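Local coordinates for protein 'Carboxyl esterase 2 (Tuber melanosporum Mel28, PDB 5MIF) that probably hydrolyses carboxylic esters, as an archaea-like carboxylesterase of the alpha/beta hydrolase fold from a mycorrhizal truffle fungus, at residues T151-N160 against F251-V262; A142-L150 against Q162-L170. One frame throughout, in Å; residues are numbered along the deposited sequence.

Contact 1 (T151-N160 against F251-V262)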
loop_
_atom_site.group_PDB
_atom_site.type_symbol
_atom_site.label_atom_id
_atom_site.label_comp_id
_atom_site.label_asym_id
_atom_site.label_seq_id
_atom_site.Cartn_x
_atom_site.Cartn_y
_atom_site.Cartn_z
ATOM N N THR A 151 11.344 -16.310 24.451
ATOM C CA THR A 151 12.658 -16.924 24.604
ATOM C C THR A 151 13.476 -16.156 25.656
ATOM O O THR A 151 13.244 -14.970 25.870
ATOM C CB THR A 151 13.425 -16.948 23.275
ATOM O OG1 THR A 151 13.695 -15.602 22.872
ATOM C CG2 THR A 151 12.616 -17.653 22.189
ATOM N N PRO A 152 14.429 -16.835 26.328
ATOM C CA PRO A 152 14.753 -18.256 26.160
ATOM C C PRO A 152 14.045 -19.172 27.156
ATOM O O PRO A 152 14.472 -20.321 27.308
ATOM C CB PRO A 152 16.267 -18.282 26.399
ATOM C CG PRO A 152 16.468 -17.211 27.449
ATOM C CD PRO A 152 15.395 -16.157 27.217
ATOM N N LYS A 153 12.982 -18.699 27.801
ATOM C CA LYS A 153 12.202 -19.551 28.699
ATOM C C LYS A 153 11.719 -20.792 27.943
ATOM O O LYS A 153 11.646 -21.887 28.496
ATOM C CB LYS A 153 11.036 -18.773 29.295
ATOM C CG LYS A 153 11.499 -17.420 29.805
ATOM C CD LYS A 153 10.539 -16.746 30.778
ATOM C CE LYS A 153 11.195 -15.473 31.320
ATOM N NZ LYS A 153 12.160 -14.918 30.307
ATOM N N VAL A 154 11.373 -20.605 26.673
ATOM C CA VAL A 154 11.141 -21.720 25.762
ATOM C C VAL A 154 11.895 -21.459 24.466
ATOM O O VAL A 154 12.517 -20.410 24.303
ATOM C CB VAL A 154 9.649 -21.920 25.457
ATOM C CG1 VAL A 154 8.881 -22.282 26.724
ATOM C CG2 VAL A 154 9.071 -20.667 24.774
ATOM N N ALA A 155 11.869 -22.428 23.558
ATOM C CA ALA A 155 12.461 -22.242 22.242
ATOM C C ALA A 155 11.553 -22.816 21.170
ATOM O O ALA A 155 10.576 -23.518 21.474
ATOM C CB ALA A 155 13.834 -22.904 22.173
ATOM N N TYR A 156 11.880 -22.532 19.916
ATOM C CA TYR A 156 11.221 -23.196 18.799
ATOM C C TYR A 156 11.145 -24.691 19.080
ATOM O O TYR A 156 12.118 -25.273 19.559
ATOM C CB TYR A 156 11.986 -22.940 17.501
ATOM C CG TYR A 156 11.553 -23.835 16.365
ATOM C CD1 TYR A 156 10.447 -23.511 15.589
ATOM C CD2 TYR A 156 12.243 -25.008 16.080
ATOM C CE1 TYR A 156 10.031 -24.331 14.574
ATOM C CE2 TYR A 156 11.839 -25.836 15.058
ATOM C CZ TYR A 156 10.734 -25.486 14.300
ATOM O OH TYR A 156 10.310 -26.296 13.282
ATOM N N PRO A 157 10.007 -25.333 18.769
ATOM C CA PRO A 157 8.762 -24.857 18.158
ATOM C C PRO A 157 7.657 -24.554 19.162
ATOM O O PRO A 157 6.479 -24.567 18.799
ATOM C CB PRO A 157 8.352 -26.044 17.281
ATOM C CG PRO A 157 8.747 -27.226 18.133
ATOM C CD PRO A 157 10.009 -26.805 18.888
ATOM N N VAL A 158 8.013 -24.316 20.418
ATOM C CA VAL A 158 6.997 -24.155 21.444
ATOM C C VAL A 158 6.121 -22.894 21.240
ATOM O O VAL A 158 4.898 -22.994 21.328
ATOM C CB VAL A 158 7.646 -24.180 22.861
ATOM C CG1 VAL A 158 6.639 -23.802 23.935
ATOM C CG2 VAL A 158 8.205 -25.578 23.136
ATOM N N PRO A 159 6.724 -21.718 20.955
ATOM C CA PRO A 159 5.826 -20.575 20.702
ATOM C C PRO A 159 4.902 -20.816 19.487
ATOM O O PRO A 159 3.723 -20.426 19.524
ATOM C CB PRO A 159 6.788 -19.410 20.454
ATOM C CG PRO A 159 8.081 -19.821 21.181
ATOM C CD PRO A 159 8.149 -21.315 20.953
ATOM N N ASN A 160 5.429 -21.457 18.445
ATOM C CA ASN A 160 4.625 -21.837 17.294
ATOM C C ASN A 160 3.430 -22.697 17.692
ATOM O O ASN A 160 2.299 -22.444 17.266
ATOM C CB ASN A 160 5.482 -22.597 16.285
ATOM C CG ASN A 160 6.793 -21.885 15.991
ATOM O OD1 ASN A 160 7.614 -21.691 16.886
ATOM N ND2 ASN A 160 6.998 -21.504 14.739
ATOM N N PHE A 251 15.799 -18.321 19.706
ATOM C CA PHE A 251 14.567 -18.978 19.273
ATOM C C PHE A 251 14.869 -20.340 18.642
ATOM O O PHE A 251 14.206 -21.327 18.935
ATOM C CB PHE A 251 13.814 -18.062 18.290
ATOM C CG PHE A 251 12.568 -18.662 17.712
ATOM C CD1 PHE A 251 11.490 -18.987 18.533
ATOM C CD2 PHE A 251 12.444 -18.846 16.338
ATOM C CE1 PHE A 251 10.324 -19.517 18.004
ATOM C CE2 PHE A 251 11.281 -19.378 15.798
ATOM C CZ PHE A 251 10.215 -19.708 16.631
ATOM N N THR A 252 15.904 -20.387 17.808
ATOM C CA THR A 252 16.363 -21.630 17.196
ATOM C C THR A 252 17.865 -21.815 17.465
ATOM O O THR A 252 18.685 -21.620 16.566
ATOM C CB THR A 252 16.112 -21.655 15.667
ATOM O OG1 THR A 252 16.539 -20.407 15.094
ATOM C CG2 THR A 252 14.636 -21.861 15.359
ATOM N N PRO A 253 18.226 -22.174 18.716
ATOM C CA PRO A 253 19.631 -22.372 19.096
ATOM C C PRO A 253 20.325 -23.452 18.260
ATOM O O PRO A 253 21.526 -23.364 18.035
ATOM C CB PRO A 253 19.547 -22.781 20.574
ATOM C CG PRO A 253 18.124 -23.197 20.797
ATOM C CD PRO A 253 17.318 -22.353 19.865
ATOM N N ASP A 254 19.579 -24.458 17.814
ATOM C CA ASP A 254 20.116 -25.466 16.905
ATOM C C ASP A 254 19.898 -25.007 15.459
ATOM O O ASP A 254 18.767 -24.990 14.983
ATOM C CB ASP A 254 19.453 -26.828 17.153
ATOM C CG ASP A 254 20.010 -27.938 16.259
ATOM O OD1 ASP A 254 20.895 -27.672 15.424
ATOM O OD2 ASP A 254 19.525 -29.082 16.370
ATOM N N PRO A 255 20.984 -24.634 14.760
ATOM C CA PRO A 255 20.862 -24.118 13.390
ATOM C C PRO A 255 20.129 -25.052 12.438
ATOM O O PRO A 255 19.534 -24.560 11.491
ATOM C CB PRO A 255 22.323 -23.929 12.944
ATOM C CG PRO A 255 23.169 -24.569 14.006
ATOM C CD PRO A 255 22.365 -24.545 15.258
ATOM N N LYS A 256 20.116 -26.353 12.707
ATOM C CA LYS A 256 19.418 -27.293 11.831
ATOM C C LYS A 256 17.903 -27.118 11.889
ATOM O O LYS A 256 17.194 -27.484 10.949
ATOM C CB LYS A 256 19.784 -28.732 12.199
ATOM C CG LYS A 256 21.282 -29.005 12.156
ATOM C CD LYS A 256 21.600 -30.469 12.480
ATOM C CE LYS A 256 20.643 -31.032 13.535
ATOM N NZ LYS A 256 20.321 -32.475 13.325
ATOM N N SER A 257 17.420 -26.566 13.000
ATOM C CA SER A 257 16.001 -26.283 13.166
ATOM C C SER A 257 15.538 -25.260 12.147
ATOM O O SER A 257 14.405 -25.319 11.670
ATOM C CB SER A 257 15.709 -25.762 14.572
ATOM O OG SER A 257 16.168 -26.663 15.557
ATOM N N ARG A 258 16.433 -24.341 11.799
ATOM C CA ARG A 258 16.098 -23.235 10.914
ATOM C C ARG A 258 15.729 -23.678 9.500
ATOM O O ARG A 258 15.118 -22.916 8.749
ATOM C CB ARG A 258 17.263 -22.256 10.865
ATOM C CG ARG A 258 17.612 -21.704 12.229
ATOM C CD ARG A 258 18.905 -20.939 12.212
ATOM N NE ARG A 258 19.391 -20.725 13.565
ATOM C CZ ARG A 258 20.582 -20.221 13.866
ATOM N NH1 ARG A 258 21.416 -19.864 12.902
ATOM N NH2 ARG A 258 20.938 -20.073 15.136
ATOM N N LEU A 259 16.086 -24.908 9.147
ATOM C CA LEU A 259 15.807 -25.424 7.811
ATOM C C LEU A 259 14.416 -26.023 7.716
ATOM O O LEU A 259 13.901 -26.237 6.616
ATOM C CB LEU A 259 16.844 -26.477 7.415
ATOM C CG LEU A 259 18.290 -25.994 7.271
ATOM C CD1 LEU A 259 19.216 -27.169 7.059
ATOM C CD2 LEU A 259 18.428 -24.986 6.142
ATOM N N GLU A 260 13.808 -26.295 8.868
ATOM C CA GLU A 260 12.475 -26.883 8.902
ATOM C C GLU A 260 11.419 -25.894 8.433
ATOM O O GLU A 260 11.527 -24.695 8.685
ATOM C CB GLU A 260 12.147 -27.370 10.310
ATOM C CG GLU A 260 13.078 -28.472 10.799
ATOM C CD GLU A 260 12.812 -28.875 12.236
ATOM O OE1 GLU A 260 11.732 -28.545 12.773
ATOM O OE2 GLU A 260 13.693 -29.518 12.834
ATOM N N ASP A 261 10.407 -26.395 7.737
ATOM C CA ASP A 261 9.379 -25.521 7.197
ATOM C C ASP A 261 8.556 -24.869 8.323
ATOM O O ASP A 261 8.133 -23.730 8.190
ATOM C CB ASP A 261 8.480 -26.289 6.220
ATOM C CG ASP A 261 7.913 -27.565 6.821
ATOM O OD1 ASP A 261 8.284 -27.898 7.964
ATOM O OD2 ASP A 261 7.104 -28.236 6.145
ATOM N N VAL A 262 8.359 -25.570 9.440
ATOM C CA VAL A 262 7.609 -24.990 10.552
ATOM C C VAL A 262 8.340 -23.767 11.114
ATOM O O VAL A 262 7.706 -22.774 11.459
ATOM C CB VAL A 262 7.363 -26.020 11.679
ATOM C CG1 VAL A 262 6.686 -25.360 12.891
ATOM C CG2 VAL A 262 6.521 -27.170 11.152
#
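Tyr156 and Phe251 join two parts of the alpha/beta hydrolase fold: the loop leading into helix 158-173, and the end of helix 241-251 with the loop after it. The backbone bond Tyr156 N to Phe251 O, 2.8 Å long, ties the two segments beside their rings. CB of Tyr156 sits over the middle of the Phe251 face, 3.8 Å from the centroid, a CH-pi contact. From there the tyrosine ring turns its edge to the same phenylalanine in an offset edge-to-face pair, planes at 72°. With CG anti to the backbone N (chi1 167°), the Tyr156 side chain reaches into the bend of 251-262, where Thr252 CG2, Ser257 CB and Val262 CG1 approach its ring obliquely. Pro157, joined by a cis peptide bond, lays its CB over one face of this ring. An alanine in place of Tyr156 would probably leave a gap between Thr252, Ser257 and Val262 and deprive Glu260 of its hydroxyl partner. The Phe251 rim is met in plane by Pro159 CG, while its ring stacks with Trp120. The Asn160 amide lies nearly coplanar with the Phe251 ring: ND2 bonds to Ser198 and Glu194, whereas OD1, buried without a polar partner, rests 3.3 Å from Phe251 CZ. At the far end Tyr156 OH donates to Glu260 OE1 over 2.7 Å, reaching the anti side of the carboxylate from 33° out of its plane.

Contact 2 (A142-L150 against Q162-L170)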
loop_
_atom_site.group_PDB
_atom_site.type_symbol
_atom_site.label_atom_id
_atom_site.label_comp_id
_atom_site.label_asym_id
_atom_site.label_seq_id
_atom_site.Cartn_x
_atom_site.Cartn_y
_atom_site.Cartn_z
ATOM N N ALA A 142 -12.918 -8.125 16.289
ATOM C CA ALA A 142 -12.252 -8.487 17.534
ATOM C C ALA A 142 -10.804 -8.879 17.242
ATOM O O ALA A 142 -10.487 -9.330 16.130
ATOM C CB ALA A 142 -12.981 -9.627 18.223
ATOM N N VAL A 143 -9.935 -8.724 18.246
ATOM C CA VAL A 143 -8.537 -9.144 18.135
ATOM C C VAL A 143 -8.238 -10.185 19.223
ATOM O O VAL A 143 -8.453 -9.941 20.416
ATOM C CB VAL A 143 -7.562 -7.961 18.273
ATOM C CG1 VAL A 143 -6.117 -8.470 18.395
ATOM C CG2 VAL A 143 -7.698 -7.009 17.087
ATOM N N PHE A 144 -7.777 -11.351 18.780
ATOM C CA PHE A 144 -7.385 -12.455 19.644
ATOM C C PHE A 144 -5.871 -12.410 19.710
ATOM O O PHE A 144 -5.175 -12.908 18.818
ATOM C CB PHE A 144 -7.916 -13.778 19.069
ATOM C CG PHE A 144 -7.614 -15.002 19.896
ATOM C CD1 PHE A 144 -8.301 -15.256 21.075
ATOM C CD2 PHE A 144 -6.702 -15.940 19.447
ATOM C CE1 PHE A 144 -8.042 -16.401 21.815
ATOM C CE2 PHE A 144 -6.441 -17.085 20.180
ATOM C CZ PHE A 144 -7.107 -17.314 21.369
ATOM N N PHE A 145 -5.363 -11.757 20.747
ATOM C CA PHE A 145 -3.935 -11.481 20.862
ATOM C C PHE A 145 -3.263 -12.573 21.705
ATOM O O PHE A 145 -3.522 -12.694 22.912
ATOM C CB PHE A 145 -3.732 -10.097 21.482
ATOM C CG PHE A 145 -2.305 -9.640 21.527
ATOM C CD1 PHE A 145 -1.492 -9.960 22.612
ATOM C CD2 PHE A 145 -1.786 -8.866 20.516
ATOM C CE1 PHE A 145 -0.172 -9.527 22.671
ATOM C CE2 PHE A 145 -0.460 -8.426 20.560
ATOM C CZ PHE A 145 0.348 -8.751 21.646
ATOM N N VAL A 146 -2.420 -13.381 21.064
ATOM C CA VAL A 146 -1.792 -14.506 21.744
ATOM C C VAL A 146 -0.500 -14.074 22.433
ATOM O O VAL A 146 0.450 -13.650 21.784
ATOM C CB VAL A 146 -1.498 -15.648 20.780
ATOM C CG1 VAL A 146 -0.860 -16.804 21.542
ATOM C CG2 VAL A 146 -2.793 -16.101 20.102
ATOM N N ASP A 147 -0.488 -14.168 23.756
ATOM C CA ASP A 147 0.669 -13.768 24.549
ATOM C C ASP A 147 1.541 -14.985 24.832
ATOM O O ASP A 147 1.631 -15.459 25.965
ATOM C CB ASP A 147 0.191 -13.090 25.847
ATOM C CG ASP A 147 1.289 -12.294 26.552
ATOM O OD1 ASP A 147 2.360 -12.030 25.961
ATOM O OD2 ASP A 147 1.057 -11.903 27.710
ATOM N N TYR A 148 2.161 -15.509 23.781
ATOM C CA TYR A 148 2.939 -16.741 23.866
ATOM C C TYR A 148 4.206 -16.549 24.729
ATOM O O TYR A 148 4.662 -15.418 24.945
ATOM C CB TYR A 148 3.314 -17.214 22.457
ATOM C CG TYR A 148 4.066 -16.158 21.678
ATOM C CD1 TYR A 148 5.446 -16.061 21.762
ATOM C CD2 TYR A 148 3.390 -15.240 20.873
ATOM C CE1 TYR A 148 6.142 -15.098 21.055
ATOM C CE2 TYR A 148 4.082 -14.260 20.163
ATOM C CZ TYR A 148 5.453 -14.193 20.261
ATOM O OH TYR A 148 6.151 -13.224 19.560
ATOM N N THR A 149 4.784 -17.647 25.198
ATOM C CA THR A 149 5.966 -17.569 26.053
ATOM C C THR A 149 7.204 -17.114 25.275
ATOM O O THR A 149 7.466 -17.587 24.164
ATOM C CB THR A 149 6.260 -18.923 26.706
ATOM O OG1 THR A 149 5.081 -19.386 27.371
ATOM C CG2 THR A 149 7.401 -18.798 27.707
ATOM N N LEU A 150 7.961 -16.195 25.859
ATOM C CA LEU A 150 9.123 -15.616 25.191
ATOM C C LEU A 150 10.408 -16.433 25.386
ATOM O O LEU A 150 10.556 -17.150 26.372
ATOM C CB LEU A 150 9.325 -14.187 25.693
ATOM C CG LEU A 150 8.080 -13.315 25.471
ATOM C CD1 LEU A 150 8.155 -11.982 26.197
ATOM C CD2 LEU A 150 7.884 -13.061 23.982
ATOM N N GLN A 162 2.195 -23.089 20.718
ATOM C CA GLN A 162 1.312 -22.339 21.605
ATOM C C GLN A 162 0.301 -21.561 20.768
ATOM O O GLN A 162 -0.900 -21.603 21.032
ATOM C CB GLN A 162 2.100 -21.362 22.486
ATOM C CG GLN A 162 2.834 -22.003 23.662
ATOM C CD GLN A 162 3.487 -20.969 24.558
ATOM O OE1 GLN A 162 4.153 -20.051 24.078
ATOM N NE2 GLN A 162 3.266 -21.090 25.865
ATOM N N CYS A 163 0.808 -20.854 19.758
ATOM C CA CYS A 163 -0.029 -20.050 18.870
ATOM C C CYS A 163 -1.011 -20.937 18.128
ATOM O O CYS A 163 -2.195 -20.617 18.030
ATOM C CB CYS A 163 0.829 -19.277 17.883
ATOM S SG CYS A 163 1.761 -17.965 18.649
ATOM N N TYR A 164 -0.516 -22.054 17.609
ATOM C CA TYR A 164 -1.389 -23.005 16.939
ATOM C C TYR A 164 -2.471 -23.499 17.894
ATOM O O TYR A 164 -3.649 -23.500 17.536
ATOM C CB TYR A 164 -0.597 -24.177 16.360
ATOM C CG TYR A 164 -1.496 -25.199 15.716
ATOM C CD1 TYR A 164 -1.976 -25.009 14.433
ATOM C CD2 TYR A 164 -1.898 -26.335 16.408
ATOM C CE1 TYR A 164 -2.811 -25.933 13.842
ATOM C CE2 TYR A 164 -2.732 -27.263 15.833
ATOM C CZ TYR A 164 -3.191 -27.060 14.548
ATOM O OH TYR A 164 -4.034 -27.989 13.968
ATOM N N ALA A 165 -2.088 -23.896 19.112
ATOM C CA ALA A 165 -3.059 -24.449 20.063
ATOM C C ALA A 165 -4.117 -23.424 20.503
ATOM O O ALA A 165 -5.291 -23.769 20.698
ATOM C CB ALA A 165 -2.331 -25.020 21.307
ATOM N N ALA A 166 -3.703 -22.169 20.650
ATOM C CA ALA A 166 -4.632 -21.099 21.001
ATOM C C ALA A 166 -5.670 -20.898 19.894
ATOM O O ALA A 166 -6.853 -20.679 20.167
ATOM C CB ALA A 166 -3.882 -19.801 21.267
ATOM N N VAL A 167 -5.228 -20.973 18.643
ATOM C CA VAL A 167 -6.164 -20.844 17.529
ATOM C C VAL A 167 -7.181 -21.985 17.542
ATOM O O VAL A 167 -8.382 -21.753 17.343
ATOM C CB VAL A 167 -5.429 -20.777 16.176
ATOM C CG1 VAL A 167 -6.416 -20.918 15.008
ATOM C CG2 VAL A 167 -4.667 -19.467 16.083
ATOM N N GLN A 168 -6.718 -23.207 17.806
ATOM C CA GLN A 168 -7.633 -24.356 17.839
ATOM C C GLN A 168 -8.691 -24.171 18.929
ATOM O O GLN A 168 -9.854 -24.550 18.752
ATOM C CB GLN A 168 -6.873 -25.668 18.067
ATOM C CG GLN A 168 -5.791 -25.984 17.030
ATOM C CD GLN A 168 -6.202 -25.671 15.594
ATOM O OE1 GLN A 168 -7.137 -26.271 15.059
ATOM N NE2 GLN A 168 -5.508 -24.725 14.971
ATOM N N TRP A 169 -8.275 -23.606 20.057
ATOM C CA TRP A 169 -9.192 -23.277 21.137
ATOM C C TRP A 169 -10.218 -22.232 20.704
ATOM O O TRP A 169 -11.401 -22.362 20.999
ATOM C CB TRP A 169 -8.425 -22.767 22.362
ATOM C CG TRP A 169 -9.309 -22.561 23.561
ATOM C CD1 TRP A 169 -9.530 -23.451 24.571
ATOM C CD2 TRP A 169 -10.095 -21.398 23.870
ATOM N NE1 TRP A 169 -10.404 -22.918 25.485
ATOM C CE2 TRP A 169 -10.766 -21.661 25.081
ATOM C CE3 TRP A 169 -10.297 -20.161 23.239
ATOM C CZ2 TRP A 169 -11.620 -20.734 25.682
ATOM C CZ3 TRP A 169 -11.151 -19.240 23.835
ATOM C CH2 TRP A 169 -11.800 -19.533 25.045
ATOM N N LEU A 170 -9.751 -21.188 20.027
ATOM C CA LEU A 170 -10.622 -20.124 19.538
ATOM C C LEU A 170 -11.650 -20.708 18.574
ATOM O O LEU A 170 -12.818 -20.335 18.609
ATOM C CB LEU A 170 -9.807 -19.024 18.856
ATOM C CG LEU A 170 -10.558 -17.809 18.284
ATOM C CD1 LEU A 170 -11.304 -17.060 19.368
ATOM C CD2 LEU A 170 -9.622 -16.865 17.537
#
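Gln162 OE1 accepts the backbone N-H of Thr149 at 2.7 Å, the donor tilted 17° from the amide carbonyl plane. The other half of the same amide returns the bond: Gln162 NE2 donates to Thr149 OG1 at 2.9 Å, close to the amide plane. Gripped at both its oxygen and its nitrogen, the amide has its flip state settled, and Thr149, downstream of the strand, is tied to the helix through its main chain and hydroxyl. The glutamine chain runs extended beyond CG, which carries the amide out to Thr149.

Further along, the contact turns apolar. Cys163 SG lies 3.9 Å from Tyr148 CD2, an oblique sulfur-aromatic approach. The Tyr148 ring leads away from the helix, its CG set between the backbone N and the carbonyl carbon (chi1 56°); its OH bonds to the carbonyl of His116, whose ring stacks on it. Val146 spreads its two methyls, CG1 to the sulfur of Cys163 and CG2 to Ala166 CB at 4.0 Å. Phe144 CE2 reaches that same alanine methyl, while Leu170 CD2 covers one face of the phenylalanine ring, 3.9 Å from its centroid and shifted toward the rim. Phe115 of the neighbouring strand 109-115 extends this apolar layer against Val146, Cys163 and Val167. The helix runs roughly antiparallel to the strand (144° between their N-to-C directions, axes 9.1 Å apart at closest approach), as in the helix-on-sheet layer of the alpha/beta hydrolase fold.

In the fold
Helix 158-173 serves both contacts, whose centres lie about 17 Å apart: its first turn and the loop before it belong to contact 1, its later turns to contact 2. Contact 2 is core, a helix laid on the central sheet with mostly aliphatic and aromatic packing and a polar pair at one end. Contact 1 is partly buried and loop-rich; its chemistry runs from an aromatic pair built on buried Phe251 to a hydroxyl-carboxylate bond at an exposed glutamate. The two meet where Pro159 CB packs 3.8 Å from Tyr148 CD1. Helix 191-206 borders both, touching Asn160, Phe251 and Val262 in one and Tyr148 and Cys163 in the other.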